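Local atomic coordinates of cupin type-2 domain-containing protein (PDB entry 2I45), a protein that is of unknown function but carries a cupin domain, the small beta-barrel fold of a large and functionally diverse superfamily. Residues 58-64 with 83-89; 15-21 with 34-40; 50-56 with 92-98. All coordinates share one frame; numbering follows the deposited sequence.

The three contacts follow the cupin barrel from its five-stranded sheet to its three-stranded one. Contact 3 (50-56 with 92-98) pairs two strands inside the larger sheet, its centre about 4 Å from the centre of the chain; contact 1 (58-64 with 83-89) pairs two strands of the smaller sheet, its centre about 12 Å from that of contact 3 and nested within the loop that contact 3 closes. M59 spans the gap, with CG 3.5 Å from C93 SG. Contact 2 (15-21 with 34-40) lies at the surface, packing a loop on strand 29-37; that strand also neighbours strand 92-99, and L36 N lies 2.8 Å from C93 O, linking contacts 2 and 3. At the corner itself, S89 N lies 3.0 Å from G38 O, joining contacts 1 and 2.

Contact 1 (58-64 with 83-89); sequences DMAVDFA and VSHRPRS
R88 lays one face of its guanidinium over the methyl of A60, NH2 lying 3.5 Å from A60 CB, while the edge of the same group reaches D62. All three stand on an antiparallel ladder of the cupin barrel's three-stranded sheet, where strands 59-63 and 85-89 run at 164° to each other. A60 with R88 and D62 with R86 are its hydrogen-bonded pairs; A60 N donates to R88 O at 2.9 Å.

On this A60 and D62 face a salt-bridge network forms. The carboxylate of D62 sits between two arginines: R86 NE approaches the anti lone pair of OD2 at 2.7 Å, with the carboxylate and guanidinium planes 85° apart, whereas R88 NH1 meets OD2 on its syn side, somewhat out of the carboxylate plane, at 3.1 Å, and makes a strongly bent, weak bond to OD1 at 2.6 Å. Bends at chi2 and chi3 swing the R88 chain across to strand 59-63. Two cations on one carboxylate would be expected to favour its ionised form.

The other face carries V61, F63 and H85. V61 CG1 packs on H85 CB at 3.5 Å, and V83 CG1 meets the edge of the F63 ring. H85 ND1 donates in its ring plane to V83 O at 3.0 Å.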
loop_
_atom_site.group_PDB
_atom_site.type_symbol
_atom_site.label_atom_id
_atom_site.label_comp_id
_atom_site.label_asym_id
_atom_site.label_seq_id
_atom_site.Cartn_x
_atom_site.Cartn_y
_atom_site.Cartn_z
ATOM N N ASP B 58 13.309 -3.726 8.041
ATOM C CA ASP B 58 12.274 -3.767 9.115
ATOM C C ASP B 58 12.181 -2.500 9.954
ATOM O O ASP B 58 13.082 -1.725 9.993
ATOM C CB ASP B 58 12.447 -4.999 10.008
ATOM C CG ASP B 58 12.830 -6.231 9.204
ATOM O OD1 ASP B 58 12.570 -6.220 7.980
ATOM O OD2 ASP B 58 13.417 -7.195 9.766
HETATM N N MSE B 59 11.062 -2.275 10.599
HETATM C CA MSE B 59 10.912 -1.133 11.457
HETATM C C MSE B 59 9.966 -1.519 12.616
HETATM O O MSE B 59 9.424 -2.628 12.659
HETATM C CB MSE B 59 10.485 0.117 10.658
HETATM C CG MSE B 59 9.235 -0.027 9.916
HETATM SE SE MSE B 59 8.310 1.675 9.403
HETATM C CE MSE B 59 7.953 2.326 11.175
ATOM N N ALA B 60 9.842 -0.652 13.605
ATOM C CA ALA B 60 8.804 -0.807 14.645
ATOM C C ALA B 60 8.076 0.506 14.921
ATOM O O ALA B 60 8.525 1.569 14.491
ATOM C CB ALA B 60 9.386 -1.351 15.946
ATOM N N VAL B 61 6.980 0.427 15.660
ATOM C CA VAL B 61 6.308 1.627 16.098
ATOM C C VAL B 61 5.899 1.395 17.521
ATOM O O VAL B 61 5.150 0.449 17.806
ATOM C CB VAL B 61 5.069 1.940 15.270
ATOM C CG1 VAL B 61 4.437 3.279 15.773
ATOM C CG2 VAL B 61 5.418 2.046 13.814
ATOM N N ASP B 62 6.448 2.201 18.425
ATOM C CA ASP B 62 5.947 2.304 19.804
ATOM C C ASP B 62 4.684 3.170 19.878
ATOM O O ASP B 62 4.620 4.220 19.230
ATOM C CB ASP B 62 7.024 2.933 20.649
ATOM C CG ASP B 62 8.282 2.097 20.674
ATOM O OD1 ASP B 62 8.148 0.848 20.577
ATOM O OD2 ASP B 62 9.403 2.675 20.809
ATOM N N PHE B 63 3.700 2.727 20.660
ATOM C CA PHE B 63 2.565 3.591 21.038
ATOM C C PHE B 63 2.490 4.106 22.510
ATOM O O PHE B 63 3.095 3.521 23.430
ATOM C CB PHE B 63 1.267 2.897 20.733
ATOM C CG PHE B 63 1.126 2.504 19.305
ATOM C CD1 PHE B 63 0.513 3.345 18.405
ATOM C CD2 PHE B 63 1.591 1.269 18.860
ATOM C CE1 PHE B 63 0.342 2.952 17.039
ATOM C CE2 PHE B 63 1.458 0.885 17.505
ATOM C CZ PHE B 63 0.830 1.736 16.602
ATOM N N ALA B 64 1.669 5.151 22.701
ATOM C CA ALA B 64 1.541 5.884 23.967
ATOM C C ALA B 64 0.926 5.021 25.043
ATOM O O ALA B 64 1.092 5.260 26.232
ATOM C CB ALA B 64 0.737 7.204 23.791
ATOM N N VAL B 83 -2.982 9.292 17.829
ATOM C CA VAL B 83 -2.376 8.291 18.601
ATOM C C VAL B 83 -0.944 8.770 18.486
ATOM O O VAL B 83 -0.389 8.831 17.393
ATOM C CB VAL B 83 -2.682 6.963 17.899
ATOM C CG1 VAL B 83 -1.443 6.027 17.800
ATOM C CG2 VAL B 83 -3.872 6.300 18.568
ATOM N N SER B 84 -0.346 9.163 19.592
ATOM C CA SER B 84 1.060 9.490 19.603
ATOM C C SER B 84 1.874 8.204 19.506
ATOM O O SER B 84 1.581 7.256 20.214
ATOM C CB SER B 84 1.349 10.243 20.881
ATOM O OG SER B 84 2.545 9.816 21.542
ATOM N N HIS B 85 2.870 8.170 18.613
ATOM C CA HIS B 85 3.637 6.995 18.374
ATOM C C HIS B 85 5.026 7.402 18.017
ATOM O O HIS B 85 5.312 8.543 17.640
ATOM C CB HIS B 85 3.087 6.228 17.190
ATOM C CG HIS B 85 2.989 7.055 15.941
ATOM N ND1 HIS B 85 2.020 8.029 15.767
ATOM C CD2 HIS B 85 3.749 7.079 14.818
ATOM C CE1 HIS B 85 2.183 8.604 14.585
ATOM N NE2 HIS B 85 3.230 8.053 14.001
ATOM N N ARG B 86 5.903 6.426 18.124
ATOM C CA ARG B 86 7.301 6.652 17.923
ATOM C C ARG B 86 7.804 5.680 16.860
ATOM O O ARG B 86 8.134 4.546 17.158
ATOM C CB ARG B 86 8.095 6.556 19.231
ATOM C CG ARG B 86 9.582 6.213 19.001
ATOM C CD ARG B 86 10.470 6.230 20.252
ATOM N NE ARG B 86 10.069 5.238 21.240
ATOM C CZ ARG B 86 10.266 5.409 22.544
ATOM N NH1 ARG B 86 10.901 6.511 23.016
ATOM N NH2 ARG B 86 9.810 4.497 23.390
ATOM N N PRO B 87 7.848 6.131 15.609
ATOM C CA PRO B 87 8.311 5.319 14.490
ATOM C C PRO B 87 9.794 5.135 14.581
ATOM O O PRO B 87 10.441 6.051 15.002
ATOM C CB PRO B 87 8.017 6.205 13.283
ATOM C CG PRO B 87 7.795 7.592 13.789
ATOM C CD PRO B 87 7.420 7.490 15.228
ATOM N N ARG B 88 10.361 4.033 14.108
ATOM C CA ARG B 88 11.755 3.798 14.399
ATOM C C ARG B 88 12.341 2.529 13.704
ATOM O O ARG B 88 11.582 1.617 13.349
ATOM C CB ARG B 88 11.760 3.679 15.879
ATOM C CG ARG B 88 12.904 2.982 16.476
ATOM C CD ARG B 88 12.551 1.607 16.987
ATOM N NE ARG B 88 11.531 1.476 18.027
ATOM C CZ ARG B 88 11.301 0.280 18.583
ATOM N NH1 ARG B 88 10.330 0.099 19.448
ATOM N NH2 ARG B 88 12.037 -0.773 18.216
ATOM N N SER B 89 13.654 2.457 13.476
ATOM C CA SER B 89 14.213 1.363 12.687
ATOM C C SER B 89 15.656 0.979 13.065
ATOM O O SER B 89 16.578 1.777 12.977
ATOM C CB SER B 89 14.173 1.705 11.204
ATOM O OG SER B 89 14.762 0.668 10.437
#

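Contact 2 (15-21 with 34-40); sequences IKEYWQP and VKLLGDY
With chi1 at -74°, W19 carries its CG beside the backbone N and opposite the carbonyl carbon, a turn that slides the indole between L36 and Y40; K35, its chain extended beyond CG, runs back past I15. These side chains join the irregular loop between helix 8-13 and strand 22-26 to the end of strand 29-37, where the cupin barrel chain turns a corner at G38. The two segments share no beta bridge; side chains carry the contact.

The indole is sandwiched. L36 CD1 stands over one face in a CH-pi contact, 3.7 Å from the centroid of the six-membered ring and 14° off its normal. Y40 covers the opposite face, turning its edge toward the five-membered ring in an edge-to-face pair with centroids 4.4 Å apart and planes at 55°. At the indole rim, NE1 makes a weak and bent hydrogen bond to L37 O.

The second aromatic of the loop, Y18, packs on K35 and L37. L37 CB sits over a face of the Y18 ring, 4.1 Å from its centroid, and K35 CB packs against Y18 CE2. P21 and V34 lie alongside each other and point the same way, with V34 CG1 3.8 Å from P21 CD. L36 also touches L95 of strand 92-99 and S89 of strand 85-89, so the residue under the indole borders both sheets. At the far end of the lysine chain, K35 NZ gives a weak hydrogen bond to I15 O at 3.2 Å.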
loop_
_atom_site.group_PDB
_atom_site.type_symbol
_atom_site.label_atom_id
_atom_site.label_comp_id
_atom_site.label_asym_id
_atom_site.label_seq_id
_atom_site.Cartn_x
_atom_site.Cartn_y
_atom_site.Cartn_z
ATOM N N ILE B 15 16.077 8.613 -3.335
ATOM C CA ILE B 15 16.132 9.337 -2.084
ATOM C C ILE B 15 17.237 8.702 -1.253
ATOM O O ILE B 15 17.166 7.556 -0.867
ATOM C CB ILE B 15 14.727 9.444 -1.394
ATOM C CG1 ILE B 15 14.756 8.958 0.035
ATOM C CG2 ILE B 15 13.668 8.607 -2.105
ATOM C CD1 ILE B 15 15.224 9.998 1.007
ATOM N N LYS B 16 18.292 9.464 -1.022
ATOM C CA LYS B 16 19.482 8.944 -0.332
ATOM C C LYS B 16 19.675 9.700 0.983
ATOM O O LYS B 16 20.758 9.678 1.535
ATOM C CB LYS B 16 20.750 9.000 -1.253
ATOM C CG LYS B 16 21.662 7.711 -1.180
ATOM C CD LYS B 16 23.225 8.042 -1.219
ATOM C CE LYS B 16 24.094 7.296 -0.133
ATOM N NZ LYS B 16 24.675 8.137 1.003
ATOM N N GLU B 17 18.601 10.359 1.459
ATOM C CA GLU B 17 18.556 11.138 2.730
ATOM C C GLU B 17 17.654 10.454 3.740
ATOM O O GLU B 17 16.935 9.539 3.384
ATOM C CB GLU B 17 18.047 12.580 2.503
ATOM C CG GLU B 17 19.136 13.613 2.192
ATOM C CD GLU B 17 20.428 13.378 2.984
ATOM O OE1 GLU B 17 20.394 13.176 4.241
ATOM O OE2 GLU B 17 21.500 13.392 2.338
ATOM N N TYR B 18 17.631 10.877 4.990
ATOM C CA TYR B 18 17.065 9.962 5.934
ATOM C C TYR B 18 15.818 10.208 6.647
ATOM O O TYR B 18 15.189 9.263 7.044
ATOM C CB TYR B 18 18.065 9.471 6.946
ATOM C CG TYR B 18 18.461 8.061 6.665
ATOM C CD1 TYR B 18 19.755 7.756 6.252
ATOM C CD2 TYR B 18 17.559 7.061 6.757
ATOM C CE1 TYR B 18 20.152 6.472 5.979
ATOM C CE2 TYR B 18 17.948 5.755 6.492
ATOM C CZ TYR B 18 19.247 5.483 6.110
ATOM O OH TYR B 18 19.628 4.226 5.842
ATOM N N TRP B 19 15.445 11.420 6.940
ATOM C CA TRP B 19 14.105 11.505 7.487
ATOM C C TRP B 19 13.537 12.522 6.584
ATOM O O TRP B 19 13.011 13.542 7.020
ATOM C CB TRP B 19 14.095 11.849 8.995
ATOM C CG TRP B 19 14.516 10.640 9.833
ATOM C CD1 TRP B 19 15.798 10.053 9.892
ATOM C CD2 TRP B 19 13.678 9.834 10.668
ATOM N NE1 TRP B 19 15.772 8.944 10.720
ATOM C CE2 TRP B 19 14.500 8.785 11.214
ATOM C CE3 TRP B 19 12.339 9.886 11.008
ATOM C CZ2 TRP B 19 14.010 7.821 12.087
ATOM C CZ3 TRP B 19 11.836 8.906 11.862
ATOM C CH2 TRP B 19 12.677 7.877 12.395
ATOM N N GLN B 20 13.722 12.256 5.285
ATOM C CA GLN B 20 13.322 13.218 4.255
ATOM C C GLN B 20 12.321 12.679 3.247
ATOM O O GLN B 20 12.663 12.246 2.164
ATOM C CB GLN B 20 14.529 13.926 3.677
ATOM C CG GLN B 20 14.905 15.018 4.618
ATOM C CD GLN B 20 16.369 15.393 4.571
ATOM O OE1 GLN B 20 16.958 15.790 5.595
ATOM N NE2 GLN B 20 16.969 15.302 3.385
ATOM N N PRO B 21 11.036 12.728 3.629
ATOM C CA PRO B 21 9.988 12.129 2.828
ATOM C C PRO B 21 9.937 12.817 1.499
ATOM O O PRO B 21 10.041 14.036 1.456
ATOM C CB PRO B 21 8.712 12.466 3.622
ATOM C CG PRO B 21 9.072 13.693 4.413
ATOM C CD PRO B 21 10.482 13.414 4.821
ATOM N N VAL B 34 9.965 7.644 2.497
ATOM C CA VAL B 34 10.944 8.168 3.436
ATOM C C VAL B 34 11.761 7.021 3.867
ATOM O O VAL B 34 11.278 5.901 3.860
ATOM C CB VAL B 34 10.330 8.546 4.749
ATOM C CG1 VAL B 34 11.071 9.734 5.337
ATOM C CG2 VAL B 34 8.880 8.752 4.596
ATOM N N LYS B 35 12.978 7.284 4.316
ATOM C CA LYS B 35 13.772 6.205 4.822
ATOM C C LYS B 35 14.014 6.512 6.263
ATOM O O LYS B 35 14.194 7.627 6.575
ATOM C CB LYS B 35 15.044 6.091 4.019
ATOM C CG LYS B 35 14.778 5.634 2.579
ATOM C CD LYS B 35 16.092 5.216 1.814
ATOM C CE LYS B 35 15.791 4.868 0.371
ATOM N NZ LYS B 35 16.991 4.411 -0.441
ATOM N N LEU B 36 13.997 5.487 7.124
ATOM C CA LEU B 36 14.109 5.542 8.589
ATOM C C LEU B 36 15.315 4.785 9.141
ATOM O O LEU B 36 15.607 3.645 8.695
ATOM C CB LEU B 36 12.896 4.844 9.169
ATOM C CG LEU B 36 11.753 5.751 9.571
ATOM C CD1 LEU B 36 11.541 7.035 8.701
ATOM C CD2 LEU B 36 10.508 4.938 9.653
ATOM N N LEU B 37 15.984 5.412 10.124
ATOM C CA LEU B 37 17.095 4.841 10.862
ATOM C C LEU B 37 17.045 5.435 12.287
ATOM O O LEU B 37 16.615 6.571 12.446
ATOM C CB LEU B 37 18.395 5.165 10.162
ATOM C CG LEU B 37 19.613 4.367 10.675
ATOM C CD1 LEU B 37 19.370 2.881 10.730
ATOM C CD2 LEU B 37 20.846 4.599 9.832
ATOM N N GLY B 38 17.434 4.660 13.307
ATOM C CA GLY B 38 17.215 5.040 14.734
ATOM C C GLY B 38 15.813 5.584 14.965
ATOM O O GLY B 38 14.874 5.015 14.456
ATOM N N ASP B 39 15.659 6.708 15.680
ATOM C CA ASP B 39 14.375 7.412 15.718
ATOM C C ASP B 39 14.498 8.888 15.970
ATOM O O ASP B 39 15.587 9.412 16.225
ATOM C CB ASP B 39 13.496 6.863 16.831
ATOM C CG ASP B 39 14.194 6.942 18.198
ATOM O OD1 ASP B 39 15.044 6.034 18.483
ATOM O OD2 ASP B 39 13.907 7.895 18.953
ATOM N N TYR B 40 13.347 9.570 15.924
ATOM C CA TYR B 40 13.323 10.995 16.176
ATOM C C TYR B 40 12.302 11.320 17.189
ATOM O O TYR B 40 11.720 12.396 17.124
ATOM C CB TYR B 40 13.014 11.807 14.913
ATOM C CG TYR B 40 14.256 12.289 14.219
ATOM C CD1 TYR B 40 14.992 11.392 13.423
ATOM C CD2 TYR B 40 14.746 13.600 14.376
ATOM C CE1 TYR B 40 16.132 11.739 12.771
ATOM C CE2 TYR B 40 15.944 13.975 13.688
ATOM C CZ TYR B 40 16.607 12.989 12.888
ATOM O OH TYR B 40 17.756 13.179 12.159
#

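Contact 3 (50-56 with 92-98); sequences KVLFAVE and GCSLVLI
A classic beta bulge interrupts the antiparallel ladder between strands 50-56 and 92-98, neighbours within the five-stranded sheet of the cupin barrel. V55 and E56 both face S94: E56 N donates to S94 O at 3.1 Å and S94 N returns a bond to E56 O, while the bond from V55 N to S94 O is weak, bent to 115°. V55, one of the two bulge residues, closes an inverse gamma turn centred on A54, with a weak bond from V55 N to F53 O. Before the bulge the ladder is regular, with V51 and I98, then F53 and V96, as hydrogen-bonded pairs; F53 N donates to V96 O at 2.8 Å.

The sheet's two faces serve different neighbours. On one, L52 is packed by two leucines: L95 CD1 crosses to its CB at 3.5 Å, and L97 lies alongside it, CG 3.8 Å from L52 CD2. M59 of strand 59-63 covers L52, L95 and C93, evidence that this face looks across the barrel toward the smaller sheet.

F53 and V96 point to the other face, where L8 of helix 8-13 packs on both. There the F53 ring meets F53 of the second subunit with planes at about 55°, placing this face at the dimer interface. V55, displaced by the bulge, joins the same layer: its CG2, set beside the backbone N, touches V96 CG2 at 3.6 Å.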
loop_
_atom_site.group_PDB
_atom_site.type_symbol
_atom_site.label_atom_id
_atom_site.label_comp_id
_atom_site.label_asym_id
_atom_site.label_seq_id
_atom_site.Cartn_x
_atom_site.Cartn_y
_atom_site.Cartn_z
ATOM N N LYS B 50 -3.002 6.644 8.620
ATOM C CA LYS B 50 -1.898 6.387 7.685
ATOM C C LYS B 50 -1.655 4.892 7.578
ATOM O O LYS B 50 -1.717 4.167 8.584
ATOM C CB LYS B 50 -0.610 7.119 8.127
ATOM C CG LYS B 50 -0.715 8.704 8.192
ATOM C CD LYS B 50 0.092 9.349 9.450
ATOM C CE LYS B 50 -0.888 9.755 10.703
ATOM N NZ LYS B 50 -0.316 10.686 11.738
ATOM N N VAL B 51 -1.400 4.402 6.366
ATOM C CA VAL B 51 -1.124 3.004 6.210
ATOM C C VAL B 51 0.354 3.063 6.049
ATOM O O VAL B 51 0.816 4.050 5.532
ATOM C CB VAL B 51 -1.756 2.438 4.966
ATOM C CG1 VAL B 51 -1.249 1.004 4.750
ATOM C CG2 VAL B 51 -3.350 2.517 5.043
ATOM N N LEU B 52 1.098 2.047 6.517
ATOM C CA LEU B 52 2.541 2.053 6.484
ATOM C C LEU B 52 2.957 0.789 5.836
ATOM O O LEU B 52 2.481 -0.290 6.196
ATOM C CB LEU B 52 3.164 2.039 7.892
ATOM C CG LEU B 52 3.019 3.012 9.107
ATOM C CD1 LEU B 52 4.413 3.428 9.697
ATOM C CD2 LEU B 52 2.196 4.212 8.796
ATOM N N PHE B 53 3.864 0.864 4.873
ATOM C CA PHE B 53 4.198 -0.358 4.243
ATOM C C PHE B 53 5.721 -0.467 4.187
ATOM O O PHE B 53 6.404 0.437 3.724
ATOM C CB PHE B 53 3.444 -0.506 2.908
ATOM C CG PHE B 53 4.008 -1.586 1.999
ATOM C CD1 PHE B 53 4.138 -2.890 2.437
ATOM C CD2 PHE B 53 4.384 -1.282 0.694
ATOM C CE1 PHE B 53 4.660 -3.924 1.609
ATOM C CE2 PHE B 53 4.912 -2.260 -0.138
ATOM C CZ PHE B 53 5.065 -3.618 0.330
ATOM N N ALA B 54 6.253 -1.569 4.700
ATOM C CA ALA B 54 7.678 -1.640 4.884
ATOM C C ALA B 54 8.156 -2.228 3.649
ATOM O O ALA B 54 8.246 -3.510 3.521
ATOM C CB ALA B 54 8.034 -2.517 6.019
ATOM N N VAL B 55 8.450 -1.311 2.728
ATOM C CA VAL B 55 8.922 -1.705 1.389
ATOM C C VAL B 55 10.212 -2.481 1.489
ATOM O O VAL B 55 10.294 -3.561 0.974
ATOM C CB VAL B 55 9.119 -0.554 0.384
ATOM C CG1 VAL B 55 9.531 -1.119 -0.929
ATOM C CG2 VAL B 55 7.822 0.285 0.224
ATOM N N GLU B 56 11.218 -1.934 2.168
ATOM C CA GLU B 56 12.502 -2.709 2.286
ATOM C C GLU B 56 13.062 -2.474 3.678
ATOM O O GLU B 56 12.922 -1.334 4.186
ATOM C CB GLU B 56 13.503 -2.280 1.235
ATOM C CG GLU B 56 14.791 -2.958 1.401
ATOM C CD GLU B 56 15.880 -2.400 0.489
ATOM O OE1 GLU B 56 15.623 -1.324 -0.136
ATOM O OE2 GLU B 56 16.983 -3.037 0.418
ATOM N N GLY B 92 17.463 0.335 9.571
ATOM C CA GLY B 92 17.029 1.109 8.409
ATOM C C GLY B 92 15.869 0.504 7.627
ATOM O O GLY B 92 15.863 -0.677 7.352
ATOM N N CYS B 93 14.907 1.337 7.252
ATOM C CA CYS B 93 13.699 0.892 6.605
ATOM C C CYS B 93 13.277 1.912 5.579
ATOM O O CYS B 93 13.197 3.140 5.908
ATOM C CB CYS B 93 12.544 0.851 7.613
ATOM S SG CYS B 93 11.026 0.102 6.935
ATOM N N SER B 94 12.944 1.417 4.374
ATOM C CA SER B 94 12.223 2.204 3.385
ATOM C C SER B 94 10.740 1.936 3.448
ATOM O O SER B 94 10.323 0.783 3.393
ATOM C CB SER B 94 12.730 1.871 2.008
ATOM O OG SER B 94 14.133 2.042 2.008
ATOM N N LEU B 95 9.954 3.008 3.500
ATOM C CA LEU B 95 8.574 2.900 3.901
ATOM C C LEU B 95 7.644 3.817 3.124
ATOM O O LEU B 95 7.939 4.998 2.963
ATOM C CB LEU B 95 8.505 3.289 5.379
ATOM C CG LEU B 95 7.253 3.993 5.972
ATOM C CD1 LEU B 95 6.135 3.016 6.317
ATOM C CD2 LEU B 95 7.574 4.709 7.260
ATOM N N VAL B 96 6.498 3.287 2.700
ATOM C CA VAL B 96 5.447 4.119 2.156
ATOM C C VAL B 96 4.366 4.394 3.177
ATOM O O VAL B 96 3.795 3.469 3.781
ATOM C CB VAL B 96 4.742 3.500 0.941
ATOM C CG1 VAL B 96 3.701 4.519 0.405
ATOM C CG2 VAL B 96 5.722 3.133 -0.095
ATOM N N LEU B 97 4.084 5.662 3.365
ATOM C CA LEU B 97 2.864 6.030 4.049
ATOM C C LEU B 97 1.771 6.376 3.070
ATOM O O LEU B 97 2.081 6.969 2.036
ATOM C CB LEU B 97 3.093 7.266 4.911
ATOM C CG LEU B 97 3.280 7.002 6.404
ATOM C CD1 LEU B 97 4.734 6.661 6.705
ATOM C CD2 LEU B 97 2.798 8.196 7.240
ATOM N N ILE B 98 0.511 6.074 3.415
ATOM C CA ILE B 98 -0.631 6.430 2.577
ATOM C C ILE B 98 -1.768 7.142 3.346
ATOM O O ILE B 98 -2.151 6.733 4.425
ATOM C CB ILE B 98 -1.206 5.181 1.826
ATOM C CG1 ILE B 98 -0.146 4.568 0.943
ATOM C CG2 ILE B 98 -2.348 5.538 0.957
ATOM C CD1 ILE B 98 0.362 3.227 1.406
#